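Long-range contacts in alkaline phosphatase (Antarctic bacterium, PDB 2W5W), which probably hydrolyses phosphate monoesters as an alkaline phosphatase, using a cluster of bound metal ions: residues B[126-131]-B[251-256]; B[40-45]-B[275-280]. The protein carries 1 engineered substitution. One frame throughout, in Å; residues are numbered along the deposited sequence.

How the contacts relate
Contacts 1 and 2 share the central sheet, contact 1 as a strand pair within it and contact 2 as a strand with the helix packed on it, their centres about 10 Å apart. Along the chain the segments come in the order 40-45, 126-131, 251-256 and 275-280, so contact 1 is formed wholly by chain between the two halves of contact 2. Strand 249-255 stands between strands 124-129 and 36-42. Backbone bonds between Ile41 and both Ser253 and Gly255 probably join the contacts directly. The ends of strands 36-42 and 249-255 lead to one zinc ion, to which Asp43 and Glu254 each give a carboxylate oxygen, so these neighbouring strands probably help to set the spacing of the ligands.

Contact 1: residues B[126-131]-B[251-256]. With ZN (zinc ion), chain H.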
loop_
_atom_site.group_PDB
_atom_site.type_symbol
_atom_site.label_atom_id
_atom_site.label_comp_id
_atom_site.label_asym_id
_atom_site.label_seq_id
_atom_site.Cartn_x
_atom_site.Cartn_y
_atom_site.Cartn_z
ATOM N N GLY B 126 2.210 10.645 26.267
ATOM C CA GLY B 126 3.578 10.949 25.888
ATOM C C GLY B 126 3.768 11.135 24.395
ATOM O O GLY B 126 2.998 10.591 23.595
ATOM N N VAL B 127 4.792 11.907 24.029
ATOM C CA VAL B 127 5.148 12.165 22.633
ATOM C C VAL B 127 6.664 12.077 22.480
ATOM O O VAL B 127 7.407 12.669 23.257
ATOM C CB VAL B 127 4.648 13.573 22.196
ATOM C CG1 VAL B 127 5.248 13.982 20.864
ATOM C CG2 VAL B 127 3.120 13.606 22.143
ATOM N N VAL B 128 7.117 11.331 21.475
ATOM C CA VAL B 128 8.534 11.135 21.200
ATOM C C VAL B 128 8.743 11.462 19.732
ATOM O O VAL B 128 7.885 11.134 18.909
ATOM C CB VAL B 128 8.948 9.663 21.461
ATOM C CG1 VAL B 128 10.387 9.407 21.033
ATOM C CG2 VAL B 128 8.776 9.322 22.938
ATOM N N ALA B 129 9.856 12.115 19.398
ATOM C CA ALA B 129 10.152 12.446 18.002
ATOM C C ALA B 129 11.657 12.524 17.769
ATOM O O ALA B 129 12.411 12.805 18.698
ATOM C CB ALA B 129 9.499 13.779 17.617
ATOM N N THR B 130 12.091 12.300 16.527
ATOM C CA THR B 130 13.515 12.467 16.197
ATOM C C THR B 130 13.789 13.847 15.603
ATOM O O THR B 130 14.939 14.235 15.383
ATOM C CB THR B 130 14.027 11.370 15.270
ATOM O OG1 THR B 130 13.334 11.452 14.017
ATOM C CG2 THR B 130 13.788 9.992 15.900
ATOM N N SER B 131 12.720 14.597 15.359
ATOM C CA SER B 131 12.837 16.020 15.041
ATOM C C SER B 131 12.875 16.834 16.332
ATOM O O SER B 131 12.897 16.292 17.433
ATOM C CB SER B 131 11.611 16.468 14.236
ATOM O OG SER B 131 10.433 16.287 15.013
ATOM N N ILE B 251 0.622 6.968 23.656
ATOM C CA ILE B 251 1.924 7.470 23.207
ATOM C C ILE B 251 1.897 7.684 21.703
ATOM O O ILE B 251 1.349 6.859 20.974
ATOM C CB ILE B 251 3.045 6.442 23.525
ATOM C CG1 ILE B 251 3.276 6.348 25.026
ATOM C CG2 ILE B 251 4.345 6.781 22.797
ATOM C CD1 ILE B 251 4.234 5.210 25.389
ATOM N N MET B 252 2.446 8.805 21.244
ATOM C CA MET B 252 2.703 8.991 19.814
ATOM C C MET B 252 4.210 9.079 19.687
ATOM O O MET B 252 4.838 9.920 20.316
ATOM C CB MET B 252 2.039 10.265 19.275
ATOM C CG MET B 252 2.127 10.435 17.745
ATOM S SD MET B 252 3.766 10.785 17.071
ATOM C CE MET B 252 3.954 12.531 17.509
ATOM N N SER B 253 4.793 8.184 18.895
ATOM C CA SER B 253 6.221 8.209 18.652
ATOM C C SER B 253 6.448 8.347 17.142
ATOM O O SER B 253 5.832 7.637 16.345
ATOM C CB SER B 253 6.884 6.946 19.228
ATOM O OG SER B 253 8.229 6.839 18.811
ATOM N N GLU B 254 7.315 9.278 16.756
ATOM C CA GLU B 254 7.504 9.602 15.345
ATOM C C GLU B 254 8.908 9.323 14.804
ATOM O O GLU B 254 9.904 9.778 15.376
ATOM C CB GLU B 254 7.179 11.084 15.087
ATOM C CG GLU B 254 7.114 11.421 13.591
ATOM C CD GLU B 254 7.375 12.883 13.301
ATOM O OE1 GLU B 254 7.837 13.601 14.213
ATOM O OE2 GLU B 254 7.134 13.320 12.153
ATOM N N GLY B 255 8.967 8.607 13.681
ATOM C CA GLY B 255 10.178 8.504 12.884
ATOM C C GLY B 255 10.191 9.709 11.957
ATOM O O GLY B 255 9.736 9.647 10.801
ATOM N N SER B 256 10.702 10.822 12.481
ATOM C CA SER B 256 10.523 12.133 11.870
ATOM C C SER B 256 11.339 12.359 10.604
ATOM O O SER B 256 10.921 13.108 9.716
ATOM C CB SER B 256 10.908 13.231 12.879
ATOM O OG SER B 256 10.317 12.997 14.151
HETATM ZN ZN ZN H . 7.031 15.044 11.145
HETATM O O HOH W 1 7.802 16.188 12.852
HETATM O O HOH W 2 8.919 15.054 10.312
HETATM O O HOH W 3 6.879 17.087 10.402
#
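Ser256 OG lies between the chain at Thr130 and Ser131 and the carboxylate of Glu254. Ser256 OG accepts a hydrogen bond from Thr130 N at 3.0 Å, and a weak one from Ser131 N, and donates to Glu254 OE1 over only 2.6 Å, meeting that oxygen from above the carboxylate plane. A small hydroxyl, able to donate one hydrogen bond and accept others, suits this place. Its partner Glu254 runs extended, CG anti to the backbone N (chi1 -170°), which carries OE2 to within 2.0 Å of the zinc ion, while a zinc-bound water donates to OE1. Both oxygens are thus engaged, which should hold the carboxylate's rotation. Ala129 CB, a bare methyl, lies 3.6 Å from Ser256 OG.

Farther back the strands pair in parallel, with Val128 N bonded to Met252 O at 2.9 Å. Val127 CG1 meets Met252 CE at 3.9 Å, the flexible methionine chain, bent at chi2 and chi3, crossing the valine side chain obliquely; beta-branched valines suit such strands. Pro138 of helix 136-139 packs on the face of Val127, Ala129 and Glu254, helix 230-242 covers Ile251 and Ser253, and strands 165-169 and 36-42 flank the pair.

Contact 2: residues B[40-45]-B[275-280]; sequences LISDGA and NDFDDA. With ZN (zinc ion), chain H; ZN (zinc ion), chain G.
Phe277 reaches from helix 275-280 to the strand, and Ser42 CB sits over one face of its ring, 3.7 Å from the centroid and 17° off the ring normal: a CH-pi contact. With CG anti to the backbone N (chi1 -178°), the aromatic side chain spans from the helix to the sheet, where the segment axes are 9.7 Å apart. Serine suits this spot because its small CB lets the ring come close, while its OG is hydrogen-bonded to Ser300. Leu40, the next residue on this side of the strand, brings CB to 3.6 Å from Phe277 CZ, and its CD1 lies 4.1 Å from Ala280 O of the helix backbone; its branched aliphatic chain suits the buried interface. Between them Ile41 O approaches Phe277 CE1 obliquely at 3.5 Å, and Ile41 turns its own side chain away.

Beyond Ser42 the chain enters a type II turn, with Gly44 at a positive phi that favours glycine. There Asp43 OD2 binds the zinc ion shared with Glu254, and OD1 binds the second zinc ion at 2.0 Å. Helix 267-291 belongs to the beta-alpha-beta crossover from strand 249-255 to 294-299, passing over strand 36-42, and metal ligands at strand ends are characteristic of the alkaline phosphatase active site.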
loop_
_atom_site.group_PDB
_atom_site.type_symbol
_atom_site.label_atom_id
_atom_site.label_comp_id
_atom_site.label_asym_id
_atom_site.label_seq_id
_atom_site.Cartn_x
_atom_site.Cartn_y
_atom_site.Cartn_z
ATOM N N LEU B 40 2.463 5.036 16.168
ATOM C CA LEU B 40 3.779 5.320 15.594
ATOM C C LEU B 40 3.576 5.915 14.211
ATOM O O LEU B 40 2.885 5.340 13.378
ATOM C CB LEU B 40 4.613 4.036 15.500
ATOM C CG LEU B 40 4.809 3.337 16.844
ATOM C CD1 LEU B 40 5.317 1.923 16.655
ATOM C CD2 LEU B 40 5.761 4.127 17.684
ATOM N N ILE B 41 4.171 7.077 13.981
ATOM C CA ILE B 41 4.032 7.778 12.720
ATOM C C ILE B 41 5.380 7.882 12.021
ATOM O O ILE B 41 6.339 8.441 12.558
ATOM C CB ILE B 41 3.487 9.204 12.941
ATOM C CG1 ILE B 41 2.122 9.153 13.639
ATOM C CG2 ILE B 41 3.412 9.951 11.624
ATOM C CD1 ILE B 41 1.542 10.543 13.921
ATOM N N SER B 42 5.438 7.353 10.805
ATOM C CA SER B 42 6.612 7.486 9.967
ATOM C C SER B 42 6.364 8.643 9.013
ATOM O O SER B 42 5.607 8.505 8.050
ATOM C CB SER B 42 6.842 6.200 9.175
ATOM O OG SER B 42 5.625 5.695 8.612
ATOM N N ASP B 43 7.005 9.777 9.268
ATOM C CA ASP B 43 6.748 10.968 8.461
ATOM C C ASP B 43 7.293 10.754 7.049
ATOM O O ASP B 43 8.483 10.517 6.868
ATOM C CB ASP B 43 7.360 12.225 9.106
ATOM C CG ASP B 43 6.726 13.501 8.579
ATOM O OD1 ASP B 43 6.668 13.664 7.347
ATOM O OD2 ASP B 43 6.258 14.321 9.385
ATOM N N GLY B 44 6.418 10.823 6.050
ATOM C CA GLY B 44 6.864 10.774 4.667
ATOM C C GLY B 44 7.049 9.376 4.100
ATOM O O GLY B 44 7.560 9.215 2.983
ATOM N N ALA B 45 6.608 8.356 4.828
ATOM C CA ALA B 45 6.769 6.989 4.321
ATOM C C ALA B 45 5.540 6.436 3.597
ATOM O O ALA B 45 4.539 6.060 4.228
ATOM C CB ALA B 45 7.194 6.031 5.438
ATOM N N ASN B 275 14.591 2.134 8.604
ATOM C CA ASN B 275 15.050 0.938 9.301
ATOM C C ASN B 275 14.993 1.156 10.818
ATOM O O ASN B 275 14.579 0.267 11.566
ATOM C CB ASN B 275 16.472 0.544 8.872
ATOM C CG ASN B 275 16.511 -0.186 7.530
ATOM O OD1 ASN B 275 15.477 -0.546 6.971
ATOM N ND2 ASN B 275 17.719 -0.405 7.012
ATOM N N ASP B 276 15.422 2.336 11.272
ATOM C CA ASP B 276 15.323 2.688 12.683
ATOM C C ASP B 276 13.850 2.728 13.142
ATOM O O ASP B 276 13.517 2.272 14.239
ATOM C CB ASP B 276 15.956 4.066 12.949
ATOM C CG ASP B 276 15.823 4.479 14.402
ATOM O OD1 ASP B 276 16.310 3.715 15.262
ATOM O OD2 ASP B 276 15.222 5.543 14.686
ATOM N N PHE B 277 12.972 3.290 12.312
ATOM C CA PHE B 277 11.543 3.307 12.629
ATOM C C PHE B 277 11.013 1.879 12.793
ATOM O O PHE B 277 10.272 1.584 13.736
ATOM C CB PHE B 277 10.755 4.081 11.560
ATOM C CG PHE B 277 9.286 4.189 11.852
ATOM C CD1 PHE B 277 8.820 5.073 12.832
ATOM C CD2 PHE B 277 8.373 3.398 11.166
ATOM C CE1 PHE B 277 7.456 5.172 13.125
ATOM C CE2 PHE B 277 7.003 3.485 11.441
ATOM C CZ PHE B 277 6.540 4.376 12.420
ATOM N N ASP B 278 11.418 0.981 11.898
ATOM C CA ASP B 278 10.988 -0.414 12.023
ATOM C C ASP B 278 11.469 -1.065 13.329
ATOM O O ASP B 278 10.773 -1.907 13.895
ATOM C CB ASP B 278 11.413 -1.260 10.820
ATOM C CG ASP B 278 10.874 -2.680 10.905
ATOM O OD1 ASP B 278 9.660 -2.874 10.669
ATOM O OD2 ASP B 278 11.654 -3.596 11.239
ATOM N N ASP B 279 12.643 -0.679 13.821
ATOM C CA ASP B 279 13.074 -1.129 15.152
ATOM C C ASP B 279 12.094 -0.685 16.250
ATOM O O ASP B 279 11.752 -1.465 17.158
ATOM C CB ASP B 279 14.476 -0.605 15.481
ATOM C CG ASP B 279 15.581 -1.350 14.734
ATOM O OD1 ASP B 279 15.306 -2.385 14.086
ATOM O OD2 ASP B 279 16.739 -0.888 14.794
ATOM N N ALA B 280 11.657 0.573 16.171
ATOM C CA ALA B 280 10.694 1.120 17.110
ATOM C C ALA B 280 9.378 0.361 17.066
ATOM O O ALA B 280 8.743 0.152 18.101
ATOM C CB ALA B 280 10.456 2.627 16.853
HETATM ZN ZN ZN H . 7.031 15.044 11.145
HETATM ZN ZN ZN G . 5.113 14.860 6.903
HETATM O O HOH W 2 8.919 15.054 10.312
HETATM O O HOH W 1 7.802 16.188 12.852
HETATM O O HOH W 3 6.879 17.087 10.402
#